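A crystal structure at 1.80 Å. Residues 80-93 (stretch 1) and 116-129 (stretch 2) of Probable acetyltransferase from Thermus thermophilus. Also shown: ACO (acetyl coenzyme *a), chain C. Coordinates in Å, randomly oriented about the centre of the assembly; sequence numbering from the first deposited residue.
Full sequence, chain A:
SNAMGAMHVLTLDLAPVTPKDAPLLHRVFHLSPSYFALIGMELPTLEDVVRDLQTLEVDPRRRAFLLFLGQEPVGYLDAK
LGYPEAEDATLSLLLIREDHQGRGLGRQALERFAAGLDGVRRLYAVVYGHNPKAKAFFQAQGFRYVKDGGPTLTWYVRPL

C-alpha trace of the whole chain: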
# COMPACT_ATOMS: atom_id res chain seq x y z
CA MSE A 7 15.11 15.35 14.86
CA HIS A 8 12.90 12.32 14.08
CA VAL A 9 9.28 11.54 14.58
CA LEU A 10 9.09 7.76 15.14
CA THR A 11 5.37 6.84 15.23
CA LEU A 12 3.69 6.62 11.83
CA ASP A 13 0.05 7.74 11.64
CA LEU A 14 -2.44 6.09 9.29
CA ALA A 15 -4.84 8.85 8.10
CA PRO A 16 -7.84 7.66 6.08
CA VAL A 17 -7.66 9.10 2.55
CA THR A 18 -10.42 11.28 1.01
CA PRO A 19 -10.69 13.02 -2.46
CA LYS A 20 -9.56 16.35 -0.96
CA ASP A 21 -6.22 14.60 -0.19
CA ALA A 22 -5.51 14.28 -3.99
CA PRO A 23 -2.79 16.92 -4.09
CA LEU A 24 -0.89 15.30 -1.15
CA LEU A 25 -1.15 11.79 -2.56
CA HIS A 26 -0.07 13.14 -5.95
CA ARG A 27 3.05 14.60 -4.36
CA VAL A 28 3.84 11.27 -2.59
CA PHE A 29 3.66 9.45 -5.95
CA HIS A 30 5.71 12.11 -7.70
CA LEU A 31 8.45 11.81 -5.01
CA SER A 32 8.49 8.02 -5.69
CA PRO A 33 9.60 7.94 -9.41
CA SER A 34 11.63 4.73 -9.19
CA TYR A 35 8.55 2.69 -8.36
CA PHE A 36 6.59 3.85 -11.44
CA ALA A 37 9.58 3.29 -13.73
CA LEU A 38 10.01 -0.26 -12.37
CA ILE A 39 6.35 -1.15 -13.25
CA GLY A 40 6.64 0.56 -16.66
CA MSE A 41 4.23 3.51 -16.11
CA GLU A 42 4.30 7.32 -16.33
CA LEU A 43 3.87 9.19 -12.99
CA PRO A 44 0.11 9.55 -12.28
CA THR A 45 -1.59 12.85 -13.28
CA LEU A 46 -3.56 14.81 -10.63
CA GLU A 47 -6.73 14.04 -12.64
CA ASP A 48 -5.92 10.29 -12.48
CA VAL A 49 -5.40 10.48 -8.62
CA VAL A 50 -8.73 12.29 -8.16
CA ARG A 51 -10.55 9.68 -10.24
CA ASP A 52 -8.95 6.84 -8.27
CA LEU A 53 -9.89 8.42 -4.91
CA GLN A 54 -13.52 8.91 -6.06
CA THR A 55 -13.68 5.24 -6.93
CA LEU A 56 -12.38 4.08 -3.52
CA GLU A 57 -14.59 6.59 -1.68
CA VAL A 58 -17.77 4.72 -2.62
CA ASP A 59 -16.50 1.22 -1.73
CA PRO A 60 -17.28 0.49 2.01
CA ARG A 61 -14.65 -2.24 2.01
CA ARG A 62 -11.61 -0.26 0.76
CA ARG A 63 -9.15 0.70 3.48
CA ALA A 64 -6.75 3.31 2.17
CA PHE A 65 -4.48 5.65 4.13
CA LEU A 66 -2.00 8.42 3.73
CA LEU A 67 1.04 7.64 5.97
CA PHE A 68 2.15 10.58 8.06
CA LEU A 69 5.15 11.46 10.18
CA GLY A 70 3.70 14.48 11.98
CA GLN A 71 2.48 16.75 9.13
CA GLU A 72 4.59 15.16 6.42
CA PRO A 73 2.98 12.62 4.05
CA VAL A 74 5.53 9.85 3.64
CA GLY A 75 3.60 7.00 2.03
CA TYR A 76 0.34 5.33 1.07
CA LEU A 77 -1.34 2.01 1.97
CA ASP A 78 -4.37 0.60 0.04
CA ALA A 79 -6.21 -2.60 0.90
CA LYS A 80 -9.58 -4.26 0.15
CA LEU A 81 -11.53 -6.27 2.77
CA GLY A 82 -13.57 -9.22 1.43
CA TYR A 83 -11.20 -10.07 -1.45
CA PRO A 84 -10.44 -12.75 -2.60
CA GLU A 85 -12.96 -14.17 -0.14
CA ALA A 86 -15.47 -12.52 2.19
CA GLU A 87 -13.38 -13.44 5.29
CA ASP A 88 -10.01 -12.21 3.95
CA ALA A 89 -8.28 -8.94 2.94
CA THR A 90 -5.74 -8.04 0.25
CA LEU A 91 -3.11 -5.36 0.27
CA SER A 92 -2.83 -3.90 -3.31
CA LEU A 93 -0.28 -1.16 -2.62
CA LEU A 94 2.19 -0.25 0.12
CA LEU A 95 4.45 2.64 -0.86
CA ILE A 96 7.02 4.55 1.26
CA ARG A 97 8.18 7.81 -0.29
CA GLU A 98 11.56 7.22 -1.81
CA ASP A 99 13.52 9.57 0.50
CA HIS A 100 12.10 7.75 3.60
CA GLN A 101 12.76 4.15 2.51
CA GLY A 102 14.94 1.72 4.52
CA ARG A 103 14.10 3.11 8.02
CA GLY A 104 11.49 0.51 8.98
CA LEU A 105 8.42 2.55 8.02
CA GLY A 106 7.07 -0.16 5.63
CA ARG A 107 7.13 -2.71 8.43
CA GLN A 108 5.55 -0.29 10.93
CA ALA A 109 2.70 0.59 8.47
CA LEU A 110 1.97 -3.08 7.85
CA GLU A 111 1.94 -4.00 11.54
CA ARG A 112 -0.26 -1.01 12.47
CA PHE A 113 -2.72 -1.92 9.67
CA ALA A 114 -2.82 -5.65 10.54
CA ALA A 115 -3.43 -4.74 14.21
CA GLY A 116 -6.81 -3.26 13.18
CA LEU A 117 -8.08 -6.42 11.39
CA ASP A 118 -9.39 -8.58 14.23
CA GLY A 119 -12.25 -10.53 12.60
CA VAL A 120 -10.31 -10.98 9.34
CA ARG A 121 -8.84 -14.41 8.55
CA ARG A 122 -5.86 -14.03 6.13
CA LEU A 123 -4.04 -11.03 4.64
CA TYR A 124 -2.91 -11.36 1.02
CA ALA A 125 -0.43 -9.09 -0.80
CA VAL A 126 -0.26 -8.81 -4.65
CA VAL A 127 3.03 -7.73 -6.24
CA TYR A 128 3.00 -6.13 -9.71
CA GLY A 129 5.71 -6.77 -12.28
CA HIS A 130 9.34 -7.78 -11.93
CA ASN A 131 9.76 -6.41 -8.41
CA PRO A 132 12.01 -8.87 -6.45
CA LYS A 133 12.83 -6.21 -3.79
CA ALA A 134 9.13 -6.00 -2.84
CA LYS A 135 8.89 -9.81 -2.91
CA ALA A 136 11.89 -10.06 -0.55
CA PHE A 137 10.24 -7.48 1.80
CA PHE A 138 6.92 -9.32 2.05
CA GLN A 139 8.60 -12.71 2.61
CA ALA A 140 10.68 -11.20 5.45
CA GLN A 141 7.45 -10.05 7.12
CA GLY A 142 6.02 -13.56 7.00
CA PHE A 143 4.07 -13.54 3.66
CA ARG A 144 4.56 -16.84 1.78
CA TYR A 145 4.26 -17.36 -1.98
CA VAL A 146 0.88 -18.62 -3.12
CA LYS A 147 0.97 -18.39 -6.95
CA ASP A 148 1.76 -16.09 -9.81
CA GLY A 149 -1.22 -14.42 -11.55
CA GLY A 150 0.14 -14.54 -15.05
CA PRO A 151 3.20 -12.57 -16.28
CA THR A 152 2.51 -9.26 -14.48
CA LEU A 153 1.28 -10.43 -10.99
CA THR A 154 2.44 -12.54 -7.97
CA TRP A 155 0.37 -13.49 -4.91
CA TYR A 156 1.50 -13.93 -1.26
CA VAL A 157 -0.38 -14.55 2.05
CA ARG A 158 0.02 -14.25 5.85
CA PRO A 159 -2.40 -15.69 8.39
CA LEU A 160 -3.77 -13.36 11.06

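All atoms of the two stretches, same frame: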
# COMPACT_ATOMS: atom_id res chain seq x y z
N LYS A 80 -8.16 -3.92 0.36
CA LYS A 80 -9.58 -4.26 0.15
C LYS A 80 -9.97 -5.44 1.07
O LYS A 80 -9.40 -6.55 0.97
CB LYS A 80 -9.81 -4.70 -1.31
CG LYS A 80 -11.24 -5.09 -1.67
CD LYS A 80 -12.21 -3.97 -1.42
CE LYS A 80 -13.64 -4.38 -1.73
NZ LYS A 80 -13.94 -4.30 -3.19
N LEU A 81 -10.93 -5.20 1.96
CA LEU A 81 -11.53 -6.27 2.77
C LEU A 81 -12.51 -7.09 1.90
O LEU A 81 -13.23 -6.54 1.08
CB LEU A 81 -12.28 -5.67 3.96
CG LEU A 81 -11.53 -4.69 4.88
CD1 LEU A 81 -12.48 -4.17 6.00
CD2 LEU A 81 -10.30 -5.42 5.45
N GLY A 82 -12.57 -8.41 2.12
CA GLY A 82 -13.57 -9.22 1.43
C GLY A 82 -13.11 -9.71 0.06
O GLY A 82 -13.94 -10.23 -0.71
N TYR A 83 -11.81 -9.57 -0.22
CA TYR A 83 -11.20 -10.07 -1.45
C TYR A 83 -9.92 -10.84 -1.03
O TYR A 83 -9.12 -10.32 -0.27
CB TYR A 83 -10.84 -8.94 -2.44
CG TYR A 83 -10.40 -9.48 -3.79
CD1 TYR A 83 -11.32 -9.71 -4.80
CD2 TYR A 83 -9.10 -9.83 -4.01
CE1 TYR A 83 -10.92 -10.28 -6.00
CE2 TYR A 83 -8.71 -10.40 -5.18
CZ TYR A 83 -9.60 -10.61 -6.18
OH TYR A 83 -9.14 -11.18 -7.36
N PRO A 84 -9.70 -12.05 -1.57
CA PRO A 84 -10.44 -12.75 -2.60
C PRO A 84 -11.71 -13.40 -2.08
O PRO A 84 -12.63 -13.68 -2.87
CB PRO A 84 -9.45 -13.83 -3.10
CG PRO A 84 -8.47 -14.02 -1.99
CD PRO A 84 -8.44 -12.75 -1.20
N GLU A 85 -11.76 -13.66 -0.78
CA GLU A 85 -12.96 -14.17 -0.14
C GLU A 85 -13.46 -13.22 0.95
O GLU A 85 -12.70 -12.44 1.50
CB GLU A 85 -12.68 -15.53 0.48
CG GLU A 85 -11.99 -16.48 -0.49
CD GLU A 85 -12.89 -17.57 -0.96
OE1 GLU A 85 -13.13 -18.50 -0.15
OE2 GLU A 85 -13.34 -17.51 -2.13
N ALA A 86 -14.75 -13.35 1.25
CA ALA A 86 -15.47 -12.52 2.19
C ALA A 86 -14.73 -12.33 3.51
O ALA A 86 -14.78 -11.24 4.08
CB ALA A 86 -16.88 -13.15 2.47
N GLU A 87 -14.08 -13.42 3.98
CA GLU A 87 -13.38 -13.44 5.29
C GLU A 87 -11.94 -12.92 5.29
O GLU A 87 -11.32 -12.84 6.36
CB GLU A 87 -13.31 -14.87 5.82
CG GLU A 87 -14.64 -15.58 5.83
CD GLU A 87 -14.98 -16.32 4.54
OE1 GLU A 87 -14.60 -15.85 3.43
OE2 GLU A 87 -15.67 -17.37 4.64
N ASP A 88 -11.41 -12.65 4.10
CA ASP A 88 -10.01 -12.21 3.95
C ASP A 88 -9.88 -10.73 3.59
O ASP A 88 -10.88 -9.99 3.54
CB ASP A 88 -9.32 -13.06 2.88
CG ASP A 88 -9.50 -14.52 3.11
OD1 ASP A 88 -9.67 -14.91 4.27
OD2 ASP A 88 -9.48 -15.26 2.13
N ALA A 89 -8.63 -10.31 3.38
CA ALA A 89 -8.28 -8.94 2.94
C ALA A 89 -7.09 -9.05 2.01
O ALA A 89 -6.33 -9.99 2.11
CB ALA A 89 -7.93 -8.04 4.16
N THR A 90 -6.87 -8.01 1.17
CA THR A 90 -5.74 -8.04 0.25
C THR A 90 -5.17 -6.66 0.23
O THR A 90 -5.90 -5.68 0.08
CB THR A 90 -6.16 -8.41 -1.19
OG1 THR A 90 -6.65 -9.75 -1.23
CG2 THR A 90 -5.02 -8.26 -2.21
N LEU A 91 -3.86 -6.60 0.40
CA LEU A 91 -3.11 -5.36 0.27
C LEU A 91 -2.70 -5.25 -1.22
O LEU A 91 -1.99 -6.11 -1.76
CB LEU A 91 -1.85 -5.38 1.21
CG LEU A 91 -0.89 -4.16 1.18
CD1 LEU A 91 -1.54 -3.03 1.86
CD2 LEU A 91 0.44 -4.58 1.90
N SER A 92 -3.16 -4.17 -1.90
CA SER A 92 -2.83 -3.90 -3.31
C SER A 92 -1.68 -2.93 -3.52
O SER A 92 -1.06 -2.96 -4.57
CB SER A 92 -4.08 -3.39 -4.08
OG SER A 92 -4.51 -2.12 -3.61
N LEU A 93 -1.40 -2.10 -2.54
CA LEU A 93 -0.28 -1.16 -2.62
C LEU A 93 0.19 -0.72 -1.23
O LEU A 93 -0.61 -0.22 -0.40
CB LEU A 93 -0.67 0.06 -3.47
CG LEU A 93 0.44 1.06 -3.79
CD1 LEU A 93 1.63 0.36 -4.46
CD2 LEU A 93 -0.15 2.18 -4.66
N GLY A 116 -5.43 -3.68 13.27
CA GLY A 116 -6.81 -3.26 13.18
C GLY A 116 -7.77 -4.25 12.55
O GLY A 116 -8.98 -3.96 12.45
N LEU A 117 -7.28 -5.43 12.15
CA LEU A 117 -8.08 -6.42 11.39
C LEU A 117 -8.59 -7.62 12.18
O LEU A 117 -8.87 -8.67 11.58
CB LEU A 117 -7.26 -6.94 10.22
CG LEU A 117 -6.82 -5.90 9.19
CD1 LEU A 117 -6.08 -6.58 8.03
CD2 LEU A 117 -8.02 -5.15 8.68
N ASP A 118 -8.73 -7.50 13.50
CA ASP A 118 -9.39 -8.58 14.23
C ASP A 118 -10.77 -8.84 13.58
O ASP A 118 -11.56 -7.92 13.36
CB ASP A 118 -9.52 -8.23 15.73
CG ASP A 118 -10.23 -9.31 16.54
OD1 ASP A 118 -10.14 -10.51 16.19
OD2 ASP A 118 -10.89 -8.97 17.55
N GLY A 119 -11.03 -10.11 13.27
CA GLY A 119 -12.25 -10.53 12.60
C GLY A 119 -11.99 -10.90 11.15
O GLY A 119 -12.86 -11.48 10.51
N VAL A 120 -10.82 -10.52 10.64
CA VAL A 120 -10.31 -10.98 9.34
C VAL A 120 -9.39 -12.19 9.49
O VAL A 120 -8.59 -12.27 10.42
CB VAL A 120 -9.48 -9.85 8.64
CG1 VAL A 120 -8.79 -10.37 7.41
CG2 VAL A 120 -10.34 -8.65 8.33
N ARG A 121 -9.47 -13.09 8.52
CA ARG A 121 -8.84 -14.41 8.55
C ARG A 121 -7.41 -14.46 8.02
O ARG A 121 -6.52 -14.88 8.75
CB ARG A 121 -9.76 -15.39 7.80
CG ARG A 121 -9.27 -16.83 7.65
CD ARG A 121 -10.25 -17.69 6.82
NE ARG A 121 -10.26 -17.34 5.39
CZ ARG A 121 -11.06 -17.88 4.49
NH1 ARG A 121 -10.99 -17.49 3.22
NH2 ARG A 121 -11.95 -18.82 4.84
N ARG A 122 -7.20 -14.06 6.76
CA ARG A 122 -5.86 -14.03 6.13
C ARG A 122 -5.68 -12.70 5.44
O ARG A 122 -6.66 -12.14 4.94
CB ARG A 122 -5.70 -15.07 4.99
CG ARG A 122 -6.26 -16.44 5.26
CD ARG A 122 -6.46 -17.22 3.99
NE ARG A 122 -7.51 -18.22 4.17
CZ ARG A 122 -7.39 -19.32 4.91
NH1 ARG A 122 -6.25 -19.60 5.55
NH2 ARG A 122 -8.41 -20.17 4.99
N LEU A 123 -4.42 -12.28 5.34
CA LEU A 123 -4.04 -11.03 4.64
C LEU A 123 -3.17 -11.39 3.45
O LEU A 123 -2.06 -11.90 3.61
CB LEU A 123 -3.30 -10.09 5.60
CG LEU A 123 -2.84 -8.76 5.02
CD1 LEU A 123 -4.00 -7.99 4.43
CD2 LEU A 123 -2.13 -7.91 6.11
N TYR A 124 -3.67 -11.10 2.24
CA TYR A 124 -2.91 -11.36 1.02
C TYR A 124 -2.21 -10.08 0.65
O TYR A 124 -2.63 -9.04 1.11
CB TYR A 124 -3.85 -11.74 -0.11
CG TYR A 124 -4.44 -13.18 -0.02
CD1 TYR A 124 -3.87 -14.24 -0.73
CD2 TYR A 124 -5.57 -13.45 0.77
CE1 TYR A 124 -4.42 -15.56 -0.65
CE2 TYR A 124 -6.10 -14.75 0.86
CZ TYR A 124 -5.51 -15.80 0.14
OH TYR A 124 -6.05 -17.09 0.21
N ALA A 125 -1.17 -10.21 -0.17
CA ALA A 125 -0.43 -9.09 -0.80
C ALA A 125 -0.19 -9.49 -2.26
O ALA A 125 0.20 -10.64 -2.52
CB ALA A 125 0.88 -8.88 -0.07
N VAL A 126 -0.44 -8.56 -3.21
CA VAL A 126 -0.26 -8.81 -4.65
C VAL A 126 0.84 -7.89 -5.17
O VAL A 126 0.77 -6.68 -4.94
CB VAL A 126 -1.52 -8.68 -5.48
CG1 VAL A 126 -2.25 -7.31 -5.24
CG2 VAL A 126 -1.20 -8.95 -6.99
N VAL A 127 1.88 -8.48 -5.77
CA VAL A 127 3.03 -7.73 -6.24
C VAL A 127 2.96 -7.63 -7.76
O VAL A 127 2.71 -8.62 -8.43
CB VAL A 127 4.35 -8.37 -5.83
CG1 VAL A 127 5.53 -7.54 -6.40
CG2 VAL A 127 4.43 -8.53 -4.29
N TYR A 128 3.18 -6.40 -8.29
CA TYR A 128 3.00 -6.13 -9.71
C TYR A 128 4.35 -6.05 -10.38
O TYR A 128 5.26 -5.34 -9.91
CB TYR A 128 2.25 -4.81 -9.90
CG TYR A 128 0.81 -4.89 -9.40
CD1 TYR A 128 -0.20 -5.33 -10.24
CD2 TYR A 128 0.47 -4.57 -8.08
CE1 TYR A 128 -1.52 -5.43 -9.81
CE2 TYR A 128 -0.87 -4.67 -7.62
CZ TYR A 128 -1.86 -5.10 -8.51
OH TYR A 128 -3.19 -5.21 -8.14
N GLY A 129 4.49 -6.78 -11.47
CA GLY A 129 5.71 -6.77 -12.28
C GLY A 129 6.92 -7.47 -11.69
O GLY A 129 6.84 -8.18 -10.67
O5B ACO C . 12.15 -3.00 5.83
P1A ACO C . 11.60 -1.45 5.93
O1A ACO C . 12.81 -0.54 6.14
O2A ACO C . 10.34 -1.46 6.77
O3A ACO C . 11.11 -1.27 4.38
P2A ACO C . 10.59 0.09 3.76
O4A ACO C . 11.65 0.50 2.73
O5A ACO C . 10.28 1.12 4.82
O6A ACO C . 9.23 -0.49 3.03
CBP ACO C . 8.58 -1.07 0.71
CCP ACO C . 9.24 -1.53 2.03
CDP ACO C . 7.13 -0.81 1.05
CEP ACO C . 8.64 -2.16 -0.35
CAP ACO C . 9.27 0.22 0.20
OAP ACO C . 10.67 -0.03 -0.12
C9P ACO C . 8.65 0.78 -1.07
O9P ACO C . 7.76 1.62 -1.03
N8P ACO C . 9.14 0.33 -2.22
C7P ACO C . 8.70 0.84 -3.53
C6P ACO C . 7.23 0.60 -3.84
C5P ACO C . 6.89 -0.89 -3.77
O5P ACO C . 7.63 -1.76 -4.28
N4P ACO C . 5.75 -1.18 -3.13
C3P ACO C . 5.29 -2.55 -3.00
C2P ACO C . 4.38 -2.93 -4.14
S1P ACO C . 3.74 -4.60 -3.98
C ACO C . 2.53 -4.24 -2.85
O ACO C . 2.41 -3.11 -2.46
CH3 ACO C . 1.60 -5.33 -2.33
O HOH W 1 -8.94 -16.89 0.36

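Parallel β-strands bond in a characteristic rhythm: a residue on one strand spends both its N-H and its C=O on the two residues that flank its partner, and the next residue along turns its polar groups to the other side. The pairing of residues 80-93 with 116-129 in this probable acetyltransferase illustrates the rule, and shows how side chains secure the end where the ladder begins.

Stretch 1 starts as a strand that doubles back on itself. Lys80 and Thr90 exchange backbone hydrogen bonds, and Lys80 itself does not reach stretch 2. Leu81 makes the first contact: its CD2 lies 4.0 Å from CD2 of Leu117, and Val120 adds to the same apolar patch. Gly82, with a positive phi that suits glycine, leads into the loop. After a cis peptide bond, Pro84 lies over one face of the Tyr124 ring, its CG 4.1 Å from the ring centroid, a CH-π contact in which C-H bonds of the proline ring face the aromatic π cloud.

A type I turn from Glu85 to Asp88 then gathers acidic groups around Arg121. Glu87 accepts a hydrogen bond at its backbone O from N of Arg121 (2.9 Å), while its CB lies over one face of the guanidinium. Its carboxylate contributes charge alone: OE1 is 4.0 Å from NH1 of Arg121, well out of the guanidinium plane. Asp88 approaches the edge instead, where the N-H groups point. Its OD1 accepts from NE of Arg121 at 2.7 Å and its OD2 from NH1 of Arg121 at 2.9 Å, joining charge attraction to directional bonding. A water bridges the same carboxylate to Tyr124, 2.5 Å from OD2 of Asp88 and 2.9 Å from OH of Tyr124.

From Ala89 the ladder takes over. N of Ala89 donates to O of Arg122 (3.1 Å), and O of Ala89 accepts from N of Tyr124 (2.9 Å), straddling Leu123. The methyl of Ala89 packs against that leucine, with CB of Ala89 3.9 Å from CD1 of Leu123. Thr90, paired with Tyr124, points its side chain to the opposite face; OG1 of Thr90 bonds back to O of Tyr83 at 2.7 Å, tying the loop to the strand. Leu91 repeats the pattern around Ala125: its N donates to O of Tyr124 (2.8 Å) and its O accepts from N of Val126 (3.2 Å).

Beyond this the strands diverge. CA of Ser92 still touches CG1 of Val126 (4.0 Å), and the acetyl group of the cofactor lies close by, its CH3 3.1 Å from O of Val126.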